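Side-chain contact in MdcA (PDB 5VIT), which is the alpha subunit of malonate decarboxylase and probably acts as the transferase that exchanges acyl groups on the enzyme's acyl carrier protein: residues 27-31 with 32-36. Numbering follows the deposited sequence.
Sequences GLADG and AVLPR
Leu34 swings its CG anti to its own carbonyl carbon (chi1 -85°), which carries the branched end back toward Ala29, and there the methyl CD2 of Leu34 meets CB of Ala29 at 3.7 Å. The two residues flank a type II' beta turn that runs from Asp30 to Val33 and is closed by a single antiparallel bridge. Gly31 holds the second position of that turn with phi at +74°, a positive value that glycine, having no side chain, reaches readily. Ala32 follows at the third position, where its CB lies against C of the neighbouring Gly31.

Two backbone bonds close the turn, making Asp30 and Val33 an antiparallel hydrogen-bonded pair. N of Asp30 donates a hydrogen bond to O of Val33 at 3.0 Å, with an N-H...O angle of 163°; the return bond, from N of Val33 to O of Asp30, is weak at 3.3 Å. The beta-branched side chain of Val33 suits its extended backbone and packs on Val213 and Arg159. The carboxylate of Asp30, a group fit for this exposed corner, forms a salt bridge through OD2 with Arg159.

The short, weakly bonded strand about Val33 and Leu34 lies at the edge of the parallel sheet within this chain and runs beside strand 212-215. Leu34 is buried against Phe212 and Val214 of that strand and Ala42 of helix 39-46, so a large apolar side chain fits, whereas the short one of Ala29 meets both CD2 of Leu34 and Phe212. The ring of Pro35, joined to its own backbone N, comes up against the backbone of Leu28: both CG and CD of Pro35 lie 3.2 Å from O of Leu28.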
ATOM      1  N   GLY A  27      -5.471  17.244  67.476  1.00 62.97           N
ATOM      2  CA  GLY A  27      -6.745  17.552  68.093  1.00 65.02           C
ATOM      3  C   GLY A  27      -7.863  17.449  67.079  1.00 64.89           C
ATOM      4  O   GLY A  27      -8.915  16.869  67.344  1.00 65.72           O
ATOM      5  N   LEU A  28      -7.610  18.000  65.898  1.00 69.26           N
ATOM      6  CA  LEU A  28      -8.586  18.032  64.814  1.00 66.74           C
ATOM      7  C   LEU A  28      -8.969  16.637  64.300  1.00 64.67           C
ATOM      8  O   LEU A  28     -10.021  16.468  63.686  1.00 64.81           O
ATOM      9  CB  LEU A  28      -8.036  18.893  63.671  1.00 61.31           C
ATOM     10  CG  LEU A  28      -8.774  18.972  62.333  1.00 67.23           C
ATOM     11  CD1 LEU A  28     -10.222  19.440  62.494  1.00 73.13           C
ATOM     12  CD2 LEU A  28      -8.017  19.888  61.390  1.00 62.75           C
ATOM     13  N   ALA A  29      -8.133  15.639  64.575  1.00 64.08           N
ATOM     14  CA  ALA A  29      -8.319  14.308  64.002  1.00 58.81           C
ATOM     15  C   ALA A  29      -8.548  13.234  65.059  1.00 59.54           C
ATOM     16  O   ALA A  29      -8.128  13.384  66.209  1.00 63.60           O
ATOM     17  CB  ALA A  29      -7.117  13.941  63.141  1.00 55.94           C
ATOM     18  N   ASP A  30      -9.205  12.148  64.650  1.00 52.64           N
ATOM     19  CA  ASP A  30      -9.489  11.010  65.524  1.00 51.32           C
ATOM     20  C   ASP A  30      -8.694   9.775  65.087  1.00 54.35           C
ATOM     21  O   ASP A  30      -9.218   8.860  64.433  1.00 48.00           O
ATOM     22  CB  ASP A  30     -11.001  10.712  65.545  1.00 56.29           C
ATOM     23  CG  ASP A  30     -11.349   9.426  66.299  1.00 61.65           C
ATOM     24  OD1 ASP A  30     -10.739   9.157  67.357  1.00 53.46           O
ATOM     25  OD2 ASP A  30     -12.241   8.683  65.827  1.00 63.88           O
ATOM     26  N   GLY A  31      -7.421   9.743  65.473  1.00 55.32           N
ATOM     27  CA  GLY A  31      -6.529   8.694  65.027  1.00 50.30           C
ATOM     28  C   GLY A  31      -6.197   8.964  63.574  1.00 46.53           C
ATOM     29  O   GLY A  31      -5.703  10.037  63.236  1.00 44.62           O
ATOM     30  N   ALA A  32      -6.494   8.000  62.710  1.00 45.18           N
ATOM     31  CA  ALA A  32      -6.208   8.132  61.285  1.00 43.10           C
ATOM     32  C   ALA A  32      -7.355   8.808  60.534  1.00 43.73           C
ATOM     33  O   ALA A  32      -7.231   9.136  59.355  1.00 41.32           O
ATOM     34  CB  ALA A  32      -5.917   6.762  60.684  1.00 44.63           C
ATOM     35  N   VAL A  33      -8.473   9.022  61.219  1.00 45.32           N
ATOM     36  CA  VAL A  33      -9.667   9.523  60.550  1.00 47.46           C
ATOM     37  C   VAL A  33      -9.823  11.032  60.702  1.00 46.87           C
ATOM     38  O   VAL A  33      -9.809  11.563  61.811  1.00 51.05           O
ATOM     39  CB  VAL A  33     -10.929   8.816  61.076  1.00 49.13           C
ATOM     40  CG1 VAL A  33     -12.165   9.396  60.433  1.00 44.65           C
ATOM     41  CG2 VAL A  33     -10.840   7.313  60.835  1.00 39.23           C
ATOM     42  N   LEU A  34      -9.956  11.719  59.572  1.00 46.97           N
ATOM     43  CA  LEU A  34     -10.199  13.153  59.561  1.00 46.27           C
ATOM     44  C   LEU A  34     -11.675  13.455  59.381  1.00 50.03           C
ATOM     45  O   LEU A  34     -12.357  12.820  58.576  1.00 47.48           O
ATOM     46  CB  LEU A  34      -9.402  13.845  58.450  1.00 48.62           C
ATOM     47  CG  LEU A  34      -7.953  14.245  58.740  1.00 53.26           C
ATOM     48  CD1 LEU A  34      -7.259  14.709  57.467  1.00 45.47           C
ATOM     49  CD2 LEU A  34      -7.904  15.338  59.797  1.00 49.03           C
ATOM     50  N   PRO A  35     -12.175  14.431  60.142  1.00 53.43           N
ATOM     51  CA  PRO A  35     -13.544  14.908  59.978  1.00 52.46           C
ATOM     52  C   PRO A  35     -13.710  15.647  58.659  1.00 54.15           C
ATOM     53  O   PRO A  35     -12.919  16.546  58.340  1.00 53.75           O
ATOM     54  CB  PRO A  35     -13.735  15.854  61.171  1.00 57.16           C
ATOM     55  CG  PRO A  35     -12.679  15.460  62.147  1.00 61.12           C
ATOM     56  CD  PRO A  35     -11.518  15.044  61.305  1.00 57.84           C
ATOM     57  N   ARG A  36     -14.737  15.269  57.905  1.00 50.16           N
ATOM     58  CA  ARG A  36     -15.046  15.912  56.634  1.00 53.17           C
ATOM     59  C   ARG A  36     -15.259  17.428  56.792  1.00 57.55           C
ATOM     60  O   ARG A  36     -15.026  18.193  55.859  1.00 53.70           O
ATOM     61  CB  ARG A  36     -16.275  15.243  56.015  1.00 51.36           C
ATOM     62  CG  ARG A  36     -16.836  15.917  54.786  1.00 52.83           C
ATOM     63  CD  ARG A  36     -17.925  15.068  54.149  1.00 48.22           C
ATOM     64  NE  ARG A  36     -18.948  14.669  55.110  1.00 54.56           N
ATOM     65  CZ  ARG A  36     -19.102  13.427  55.567  1.00 54.39           C
ATOM     66  NH1 ARG A  36     -18.305  12.448  55.144  1.00 49.28           N
ATOM     67  NH2 ARG A  36     -20.061  13.161  56.443  1.00 58.66           N
TER